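Local coordinates for protein aspartate aminotransferase (Leishmania major, PDB 4H51) that probably catalyses the pyridoxal-phosphate-dependent transfer of an amino group from L-aspartate to 2-oxoglutarate, working as a homodimer, at residues Gly52-Glu57 against Glu335-Met340; Met366-Gly371 against Ala393-Leu398; Leu218-His223 against Arg253-Leu258. All coordinates share one frame; numbering follows the deposited sequence.

Contact 1. Residues Gly52-Glu57 against Glu335-Met340. With EDO (1,2-ethanediol), chain D.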
loop_
_atom_site.group_PDB
_atom_site.type_symbol
_atom_site.label_atom_id
_atom_site.label_comp_id
_atom_site.label_asym_id
_atom_site.label_seq_id
_atom_site.Cartn_x
_atom_site.Cartn_y
_atom_site.Cartn_z
ATOM N N GLY B 52 10.980 -5.203 -16.071
ATOM C CA GLY B 52 11.705 -3.966 -16.196
ATOM C C GLY B 52 12.422 -3.525 -14.913
ATOM O O GLY B 52 12.009 -2.537 -14.277
ATOM N N ALA B 53 13.501 -4.225 -14.553
ATOM C CA ALA B 53 14.321 -3.880 -13.405
ATOM C C ALA B 53 15.789 -3.763 -13.884
ATOM O O ALA B 53 16.243 -4.583 -14.662
ATOM C CB ALA B 53 14.181 -4.933 -12.313
ATOM N N TYR B 54 16.479 -2.724 -13.436
ATOM C CA TYR B 54 17.851 -2.411 -13.865
ATOM C C TYR B 54 18.821 -3.522 -13.370
ATOM O O TYR B 54 18.717 -4.020 -12.224
ATOM C CB TYR B 54 18.292 -1.025 -13.342
ATOM C CG TYR B 54 19.675 -0.676 -13.789
ATOM C CD1 TYR B 54 19.886 -0.173 -15.062
ATOM C CD2 TYR B 54 20.781 -0.891 -12.962
ATOM C CE1 TYR B 54 21.148 0.117 -15.505
ATOM C CE2 TYR B 54 22.053 -0.593 -13.399
ATOM C CZ TYR B 54 22.229 -0.129 -14.690
ATOM O OH TYR B 54 23.444 0.193 -15.187
ATOM N N ARG B 55 19.734 -3.921 -14.232
ATOM C CA ARG B 55 20.844 -4.738 -13.817
ATOM C C ARG B 55 22.145 -4.051 -14.198
ATOM O O ARG B 55 22.200 -3.239 -15.149
ATOM C CB ARG B 55 20.723 -6.133 -14.469
ATOM C CG ARG B 55 19.468 -6.904 -14.084
ATOM C CD ARG B 55 19.609 -7.442 -12.653
ATOM N NE ARG B 55 18.409 -8.118 -12.124
ATOM C CZ ARG B 55 17.416 -7.527 -11.439
ATOM N NH1 ARG B 55 17.379 -6.224 -11.243
ATOM N NH2 ARG B 55 16.425 -8.259 -10.932
ATOM N N ASP B 56 23.185 -4.353 -13.458
ATOM C CA ASP B 56 24.501 -3.791 -13.718
ATOM C C ASP B 56 25.237 -4.553 -14.853
ATOM O O ASP B 56 24.636 -5.411 -15.539
ATOM C CB ASP B 56 25.320 -3.699 -12.421
ATOM C CG ASP B 56 25.822 -5.059 -11.909
ATOM O OD1 ASP B 56 25.736 -6.095 -12.634
ATOM O OD2 ASP B 56 26.321 -5.060 -10.773
ATOM N N GLU B 57 26.498 -4.167 -15.032
ATOM C CA GLU B 57 27.425 -4.691 -16.068
ATOM C C GLU B 57 27.546 -6.214 -16.020
ATOM O O GLU B 57 27.785 -6.861 -17.031
ATOM C CB GLU B 57 28.831 -4.111 -15.828
ATOM C CG GLU B 57 29.013 -2.672 -16.279
ATOM C CD GLU B 57 28.364 -1.580 -15.393
ATOM O OE1 GLU B 57 27.762 -1.831 -14.310
ATOM O OE2 GLU B 57 28.503 -0.420 -15.822
ATOM N N GLU B 335 23.165 5.366 -19.634
ATOM C CA GLU B 335 24.203 5.182 -20.628
ATOM C C GLU B 335 24.503 3.682 -20.810
ATOM O O GLU B 335 24.723 3.239 -21.934
ATOM C CB GLU B 335 25.467 5.956 -20.259
ATOM C CG GLU B 335 26.739 5.607 -21.010
ATOM C CD GLU B 335 26.710 5.946 -22.478
ATOM O OE1 GLU B 335 25.870 6.764 -22.933
ATOM O OE2 GLU B 335 27.561 5.380 -23.196
ATOM N N ARG B 336 24.499 2.891 -19.713
ATOM C CA ARG B 336 24.783 1.453 -19.852
ATOM C C ARG B 336 23.708 0.777 -20.689
ATOM O O ARG B 336 23.987 -0.125 -21.487
ATOM C CB ARG B 336 24.918 0.752 -18.489
ATOM C CG ARG B 336 25.618 -0.606 -18.556
ATOM C CD ARG B 336 25.449 -1.424 -17.282
ATOM N NE ARG B 336 24.136 -2.091 -17.284
ATOM C CZ ARG B 336 23.807 -3.140 -18.046
ATOM N NH1 ARG B 336 24.693 -3.710 -18.865
ATOM N NH2 ARG B 336 22.571 -3.636 -17.970
ATOM N N ILE B 337 22.476 1.210 -20.502
ATOM C CA ILE B 337 21.362 0.698 -21.322
ATOM C C ILE B 337 21.613 0.999 -22.778
ATOM O O ILE B 337 21.418 0.131 -23.646
ATOM C CB ILE B 337 20.007 1.289 -20.893
ATOM C CG1 ILE B 337 19.680 0.828 -19.447
ATOM C CG2 ILE B 337 18.898 0.835 -21.859
ATOM C CD1 ILE B 337 18.516 1.554 -18.795
ATOM N N ARG B 338 22.024 2.232 -23.080
ATOM C CA ARG B 338 22.354 2.560 -24.459
ATOM C C ARG B 338 23.444 1.685 -25.042
ATOM O O ARG B 338 23.344 1.328 -26.213
ATOM C CB ARG B 338 22.792 4.013 -24.617
ATOM C CG ARG B 338 21.705 5.046 -24.518
ATOM C CD ARG B 338 22.362 6.419 -24.732
ATOM N NE ARG B 338 21.606 7.292 -23.898
ATOM C CZ ARG B 338 21.990 7.921 -22.795
ATOM N NH1 ARG B 338 23.246 8.032 -22.375
ATOM N NH2 ARG B 338 21.042 8.578 -22.170
ATOM N N THR B 339 24.493 1.363 -24.261
ATOM C CA THR B 339 25.567 0.503 -24.715
ATOM C C THR B 339 25.058 -0.906 -25.012
ATOM O O THR B 339 25.501 -1.526 -25.977
ATOM C CB THR B 339 26.839 0.472 -23.790
ATOM O OG1 THR B 339 26.627 -0.293 -22.581
ATOM C CG2 THR B 339 27.269 1.893 -23.423
ATOM N N MET B 340 24.081 -1.374 -24.233
ATOM C CA MET B 340 23.468 -2.687 -24.522
ATOM C C MET B 340 22.653 -2.646 -25.828
ATOM O O MET B 340 22.684 -3.583 -26.627
ATOM C CB MET B 340 22.588 -3.123 -23.321
ATOM C CG MET B 340 23.396 -3.423 -22.047
ATOM S SD MET B 340 24.658 -4.703 -22.236
ATOM C CE MET B 340 26.228 -3.836 -22.568
HETATM C C1 EDO D . 25.726 0.527 -12.702
HETATM O O1 EDO D . 25.472 -0.399 -13.744
HETATM C C2 EDO D . 25.772 1.931 -13.296
HETATM O O2 EDO D . 27.049 2.122 -13.894
#

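Contact 2. Residues Met366-Gly371 against Ala393-Leu398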
loop_
_atom_site.group_PDB
_atom_site.type_symbol
_atom_site.label_atom_id
_atom_site.label_comp_id
_atom_site.label_asym_id
_atom_site.label_seq_id
_atom_site.Cartn_x
_atom_site.Cartn_y
_atom_site.Cartn_z
ATOM N N MET B 366 13.879 1.385 -20.568
ATOM C CA MET B 366 14.345 0.038 -20.242
ATOM C C MET B 366 14.099 -0.986 -21.343
ATOM O O MET B 366 14.904 -1.909 -21.524
ATOM C CB MET B 366 13.661 -0.454 -18.996
ATOM C CG MET B 366 14.423 0.006 -17.771
ATOM S SD MET B 366 14.233 -1.191 -16.459
ATOM C CE MET B 366 15.315 -0.222 -15.386
ATOM N N PHE B 367 13.015 -0.803 -22.087
ATOM C CA PHE B 367 12.583 -1.837 -23.027
ATOM C C PHE B 367 12.933 -1.609 -24.517
ATOM O O PHE B 367 13.222 -0.468 -24.982
ATOM C CB PHE B 367 11.097 -2.015 -22.876
ATOM C CG PHE B 367 10.657 -2.362 -21.482
ATOM C CD1 PHE B 367 10.930 -3.612 -20.934
ATOM C CD2 PHE B 367 9.915 -1.465 -20.729
ATOM C CE1 PHE B 367 10.481 -3.955 -19.659
ATOM C CE2 PHE B 367 9.464 -1.801 -19.451
ATOM C CZ PHE B 367 9.738 -3.036 -18.907
ATOM N N SER B 368 12.921 -2.732 -25.243
ATOM C CA SER B 368 12.825 -2.780 -26.702
ATOM C C SER B 368 11.542 -3.608 -26.985
ATOM O O SER B 368 11.308 -4.644 -26.346
ATOM C CB SER B 368 14.088 -3.444 -27.226
ATOM O OG SER B 368 14.285 -3.438 -28.640
ATOM N N PHE B 369 10.676 -3.115 -27.867
ATOM C CA PHE B 369 9.642 -3.915 -28.486
ATOM C C PHE B 369 10.257 -4.396 -29.817
ATOM O O PHE B 369 10.404 -3.605 -30.741
ATOM C CB PHE B 369 8.416 -3.022 -28.722
ATOM C CG PHE B 369 7.107 -3.673 -28.439
ATOM C CD1 PHE B 369 6.923 -4.418 -27.293
ATOM C CD2 PHE B 369 6.019 -3.474 -29.266
ATOM C CE1 PHE B 369 5.718 -5.010 -27.008
ATOM C CE2 PHE B 369 4.819 -4.072 -28.990
ATOM C CZ PHE B 369 4.655 -4.833 -27.861
ATOM N N LEU B 370 10.661 -5.666 -29.894
ATOM C CA LEU B 370 11.577 -6.098 -30.946
ATOM C C LEU B 370 10.878 -6.346 -32.285
ATOM O O LEU B 370 11.526 -6.329 -33.294
ATOM C CB LEU B 370 12.329 -7.375 -30.534
ATOM C CG LEU B 370 13.231 -7.209 -29.321
ATOM C CD1 LEU B 370 13.714 -8.551 -28.772
ATOM C CD2 LEU B 370 14.409 -6.319 -29.714
ATOM N N GLY B 371 9.596 -6.643 -32.259
ATOM C CA GLY B 371 8.827 -6.857 -33.494
ATOM C C GLY B 371 8.620 -8.310 -33.881
ATOM O O GLY B 371 7.910 -8.604 -34.838
ATOM N N ALA B 393 11.613 -6.767 -24.427
ATOM C CA ALA B 393 12.870 -7.183 -23.838
ATOM C C ALA B 393 13.329 -6.085 -22.914
ATOM O O ALA B 393 13.356 -4.937 -23.322
ATOM C CB ALA B 393 13.945 -7.414 -24.930
ATOM N N ASN B 394 13.680 -6.435 -21.676
ATOM C CA ASN B 394 14.349 -5.521 -20.763
ATOM C C ASN B 394 15.791 -5.405 -21.159
ATOM O O ASN B 394 16.591 -6.233 -20.822
ATOM C CB ASN B 394 14.228 -6.019 -19.320
ATOM C CG ASN B 394 15.009 -5.185 -18.364
ATOM O OD1 ASN B 394 15.276 -4.016 -18.641
ATOM N ND2 ASN B 394 15.461 -5.799 -17.249
ATOM N N MET B 395 16.129 -4.327 -21.856
ATOM C CA MET B 395 17.471 -4.113 -22.313
ATOM C C MET B 395 18.385 -3.775 -21.168
ATOM O O MET B 395 19.577 -4.030 -21.229
ATOM C CB MET B 395 17.539 -3.012 -23.390
ATOM C CG MET B 395 16.554 -3.181 -24.534
ATOM S SD MET B 395 16.862 -4.653 -25.562
ATOM C CE MET B 395 18.329 -4.202 -26.488
ATOM N N ALA B 396 17.817 -3.282 -20.069
ATOM C CA ALA B 396 18.619 -2.984 -18.887
ATOM C C ALA B 396 19.011 -4.261 -18.139
ATOM O O ALA B 396 19.825 -4.216 -17.228
ATOM C CB ALA B 396 17.822 -2.064 -17.959
ATOM N N GLY B 397 18.454 -5.393 -18.541
ATOM C CA GLY B 397 18.829 -6.684 -17.948
ATOM C C GLY B 397 19.980 -7.375 -18.639
ATOM O O GLY B 397 20.416 -8.439 -18.197
ATOM N N LEU B 398 20.434 -6.778 -19.745
ATOM C CA LEU B 398 21.492 -7.342 -20.561
ATOM C C LEU B 398 22.895 -7.075 -20.017
ATOM O O LEU B 398 23.148 -6.079 -19.342
ATOM C CB LEU B 398 21.422 -6.781 -21.977
ATOM C CG LEU B 398 20.282 -7.205 -22.853
ATOM C CD1 LEU B 398 20.232 -6.342 -24.126
ATOM C CD2 LEU B 398 20.314 -8.709 -23.153
#

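Contact 3. Residues Leu218-His223 against Arg253-Leu258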
loop_
_atom_site.group_PDB
_atom_site.type_symbol
_atom_site.label_atom_id
_atom_site.label_comp_id
_atom_site.label_asym_id
_atom_site.label_seq_id
_atom_site.Cartn_x
_atom_site.Cartn_y
_atom_site.Cartn_z
ATOM N N LEU B 218 -4.613 19.302 -28.515
ATOM C CA LEU B 218 -5.804 18.461 -28.671
ATOM C C LEU B 218 -6.472 18.173 -27.330
ATOM O O LEU B 218 -7.719 18.169 -27.235
ATOM C CB LEU B 218 -5.421 17.133 -29.321
ATOM C CG LEU B 218 -4.937 17.231 -30.755
ATOM C CD1 LEU B 218 -4.687 15.832 -31.269
ATOM C CD2 LEU B 218 -5.965 17.940 -31.632
ATOM N N MET B 219 -5.678 17.928 -26.287
ATOM C CA MET B 219 -6.261 17.676 -24.955
ATOM C C MET B 219 -6.994 18.906 -24.418
ATOM O O MET B 219 -8.024 18.788 -23.734
ATOM C CB MET B 219 -5.187 17.240 -23.921
ATOM C CG MET B 219 -4.462 15.943 -24.319
ATOM S SD MET B 219 -5.598 14.561 -24.147
ATOM C CE MET B 219 -4.699 13.285 -25.040
ATOM N N LEU B 220 -6.470 20.096 -24.728
ATOM C CA LEU B 220 -7.104 21.322 -24.298
ATOM C C LEU B 220 -8.370 21.553 -25.119
ATOM O O LEU B 220 -9.397 21.857 -24.558
ATOM C CB LEU B 220 -6.158 22.528 -24.426
ATOM C CG LEU B 220 -5.058 22.632 -23.389
ATOM C CD1 LEU B 220 -3.811 23.344 -23.948
ATOM C CD2 LEU B 220 -5.563 23.309 -22.093
ATOM N N ALA B 221 -8.315 21.347 -26.427
ATOM C CA ALA B 221 -9.459 21.594 -27.312
ATOM C C ALA B 221 -10.651 20.719 -26.972
ATOM O O ALA B 221 -11.798 21.161 -27.048
ATOM C CB ALA B 221 -9.059 21.381 -28.776
ATOM N N LYS B 222 -10.348 19.486 -26.584
ATOM C CA LYS B 222 -11.349 18.468 -26.291
ATOM C C LYS B 222 -11.731 18.453 -24.807
ATOM O O LYS B 222 -12.635 17.716 -24.420
ATOM C CB LYS B 222 -10.842 17.085 -26.726
ATOM C CG LYS B 222 -10.722 16.899 -28.246
ATOM C CD LYS B 222 -12.082 16.773 -28.915
ATOM C CE LYS B 222 -12.707 15.438 -28.548
ATOM N NZ LYS B 222 -14.122 15.373 -29.064
ATOM N N HIS B 223 -11.054 19.274 -23.989
ATOM C CA HIS B 223 -11.292 19.330 -22.542
ATOM C C HIS B 223 -11.149 17.976 -21.907
ATOM O O HIS B 223 -11.866 17.616 -20.955
ATOM C CB HIS B 223 -12.661 19.917 -22.256
ATOM C CG HIS B 223 -12.994 21.123 -23.124
ATOM N ND1 HIS B 223 -12.568 22.366 -22.833
ATOM C CD2 HIS B 223 -13.676 21.212 -24.329
ATOM C CE1 HIS B 223 -13.003 23.227 -23.766
ATOM N NE2 HIS B 223 -13.670 22.526 -24.706
ATOM N N ARG B 253 1.064 24.915 -20.366
ATOM C CA ARG B 253 -0.056 25.247 -21.237
ATOM C C ARG B 253 -1.447 25.141 -20.586
ATOM O O ARG B 253 -2.446 25.244 -21.288
ATOM C CB ARG B 253 0.014 24.446 -22.539
ATOM C CG ARG B 253 1.180 24.976 -23.382
ATOM C CD ARG B 253 1.190 24.462 -24.773
ATOM N NE ARG B 253 -0.076 24.750 -25.454
ATOM C CZ ARG B 253 -0.479 24.081 -26.520
ATOM N NH1 ARG B 253 0.291 23.097 -27.018
ATOM N NH2 ARG B 253 -1.653 24.342 -27.058
ATOM N N GLY B 254 -1.490 24.996 -19.266
ATOM C CA GLY B 254 -2.741 25.176 -18.505
ATOM C C GLY B 254 -3.582 23.911 -18.342
ATOM O O GLY B 254 -4.754 23.987 -17.988
ATOM N N ILE B 255 -2.995 22.754 -18.589
ATOM C CA ILE B 255 -3.691 21.469 -18.429
ATOM C C ILE B 255 -3.654 21.115 -16.945
ATOM O O ILE B 255 -2.586 21.266 -16.291
ATOM C CB ILE B 255 -3.023 20.375 -19.296
ATOM C CG1 ILE B 255 -3.250 20.731 -20.772
ATOM C CG2 ILE B 255 -3.554 18.941 -18.965
ATOM C CD1 ILE B 255 -2.580 19.851 -21.802
ATOM N N GLU B 256 -4.794 20.671 -16.386
ATOM C CA GLU B 256 -4.835 20.155 -15.021
ATOM C C GLU B 256 -4.272 18.740 -14.941
ATOM O O GLU B 256 -5.029 17.759 -14.839
ATOM C CB GLU B 256 -6.253 20.232 -14.473
ATOM C CG GLU B 256 -6.605 21.677 -14.146
ATOM C CD GLU B 256 -8.031 21.844 -13.688
ATOM O OE1 GLU B 256 -8.900 21.044 -14.110
ATOM O OE2 GLU B 256 -8.293 22.785 -12.928
ATOM N N VAL B 257 -2.960 18.658 -14.988
ATOM C CA VAL B 257 -2.275 17.380 -15.018
ATOM C C VAL B 257 -2.463 16.613 -13.710
ATOM O O VAL B 257 -2.163 17.119 -12.638
ATOM C CB VAL B 257 -0.784 17.622 -15.239
ATOM C CG1 VAL B 257 -0.014 16.322 -15.091
ATOM C CG2 VAL B 257 -0.570 18.300 -16.592
ATOM N N LEU B 258 -2.962 15.379 -13.820
ATOM C CA LEU B 258 -2.882 14.403 -12.785
ATOM C C LEU B 258 -1.671 13.522 -13.155
ATOM O O LEU B 258 -1.519 13.119 -14.329
ATOM C CB LEU B 258 -4.138 13.554 -12.735
ATOM C CG LEU B 258 -4.350 12.590 -11.549
ATOM C CD1 LEU B 258 -4.449 13.367 -10.258
ATOM C CD2 LEU B 258 -5.601 11.694 -11.730
#

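Contact 1. Residues Gly52-Glu57 against Glu335-Met340
Polar contacts dominate where the loop between strand 47-48 and helix 65-76 is fastened to the long helix 320-350, and Arg336 carries most of them. Its CG stands anti to the backbone N (chi1 -162°), and a bend at chi3 swings the guanidinium along the loop. Arg336 NE lies 3.2 Å from Tyr54 OH. The carbonyl Arg55 O is approached twice, by Arg336 NE at 3.1 Å and by Arg336 NH2 at 2.9 Å. All three hydrogen bonds are weak, the N-H directions falling well off the acceptors. Asp56 O sits over the centre of one guanidinium face, 3.5 Å from Arg336 CZ.

A 1,2-ethanediol, probably from the crystallisation liquor, extends the network. Tyr54 OH donates to its O1 over 2.6 Å, in the ring plane, and O1 donates in turn to Glu57 OE1 at 2.8 Å.

Apolar contact is slight: Tyr54 CE1 meets Ile337 CG1 at the ring edge. The Glu57 carboxylate packs on the arginine's methylene, Glu57 CD 3.5 Å from Arg336 CD, its plane 56° from the guanidinium.

Arg55 turns away to a salt bridge with Glu82 of the second subunit, so one loop joins the helix to the dimer partner. Glu57 OE1, 4.7 Å from Arg336 NE, is too far for a salt bridge and probably adds only longer-range attraction. The gripping atoms, Arg55 O, Leu398 O and Tyr54 OH, would spread the cation's charge over neutral acceptors.

Contact 2. Residues Met366-Gly371 against Ala393-Leu398
Met395 places CG anti to its carbonyl carbon (chi1 -50°) and then bends at both chi2 and chi3, so that its sulphur curls back over Ser368, with Met395 SD 3.5 Å from Ser368 CB. Ser368 holds OG anti to the backbone N (chi1 -172°), which places the hydroxyl for a weak hydrogen bond with Gln363 OE1. Asn394 CG is likewise anti to the backbone N (chi1 174°). This sets the amide alongside the Met366 side chain, the two pointing the same way, with Asn394 OD1 3.7 Å from Met366 SD. The same OD1 accepts a weak hydrogen bond from Ala396 N, and ND2 donates to Ala53 O.

Strands 367-369 and 392-394 form a small two-stranded antiparallel sheet, separate from the large mixed sheet of this aminotransferase. Ser368 and Ala393 are its hydrogen-bonded pair: Ser368 N donates to Ala393 O at 3.0 Å, in the carbonyl plane, and Ala393 N returns a bond of 2.9 Å to Ser368 O. Phe367 and Asn394 are the neighbouring non-hydrogen-bonded pair, where Phe367 CA makes a C-H...O contact of 3.2 Å with Ala393 O. Beyond the bridges, Met395 N, at the start of a 3-10 turn, donates to Met366 O over 2.7 Å, nearly along the C=O axis.

Side chains pack on both faces. With Ser368 lies Ala393, whose CB meets Leu370 CD1; on the other face Phe367 turns a ring edge to Ala393 O, while Met366 CB sits over one face of that ring. Met366 CG also reaches Ala396 CB, 4.0 Å away, and Met395 continues onto Arg341 and Val344 of helix 320-350.

Contact 3. Residues Leu218-His223 against Arg253-Leu258
The last turn of helix 209-221 faces the loop that leaves helix 245-252, where Gly254, at positive phi (89°), is the C' residue of a Schellman motif, and the backbones come closest at Leu220 and Ile255, 6.8 Å between their CA atoms.

Leu220 is the centre of the contact, which is made by van der Waals packing. Leu220 CG lies 3.7 Å from Ile255 CG1, and the two branched chains cross obliquely. The methyl Leu220 CD1 projects to Arg253 O at 3.5 Å and also meets the guanidinium at NH2, while CD2 rests against Ile255 CG1. Farther in, Met219 CB lies 4.3 Å from Ile255 CD1, before the sulphur end runs off. The Arg253 chain bends at chi3 (56°), and its NH2 finds a hydrogen bond on Ser217 OG, one turn back on the helix carrying Leu220.

Met219 and Ile255 both touch Val226, near the start of strand 225-230. Helix 209-221 links the parallel neighbours 192-196 and 225-230, and helix 245-252 lies between 225-230 and 258-262; the contact thus joins two consecutive beta-alpha-beta crossovers in the large-sheet domain of the aminotransferase fold.

How the contacts relate
Contacts 1 and 2 form one continuous cluster, their centres 9 Å apart. Besides the side-chain bonds of Arg336 and Asn394, a backbone hydrogen bond joins Arg55 to Ala396, so the loop 52-57 is anchored both to helix 320-350 and to the segment that follows the small antiparallel sheet. Met366 of contact 2 also packs against Gly52. Contact 3 lies on the opposite side of the chain's centre, 35 Å from contact 1 and 32 Å from contact 2 between centres, in the layer around the large mixed sheet. Its second segment leads into strand 258-262, shortly before Lys265, which carries the pyridoxal phosphate. Contacts 1 and 3 both reach the second subunit of the dimer.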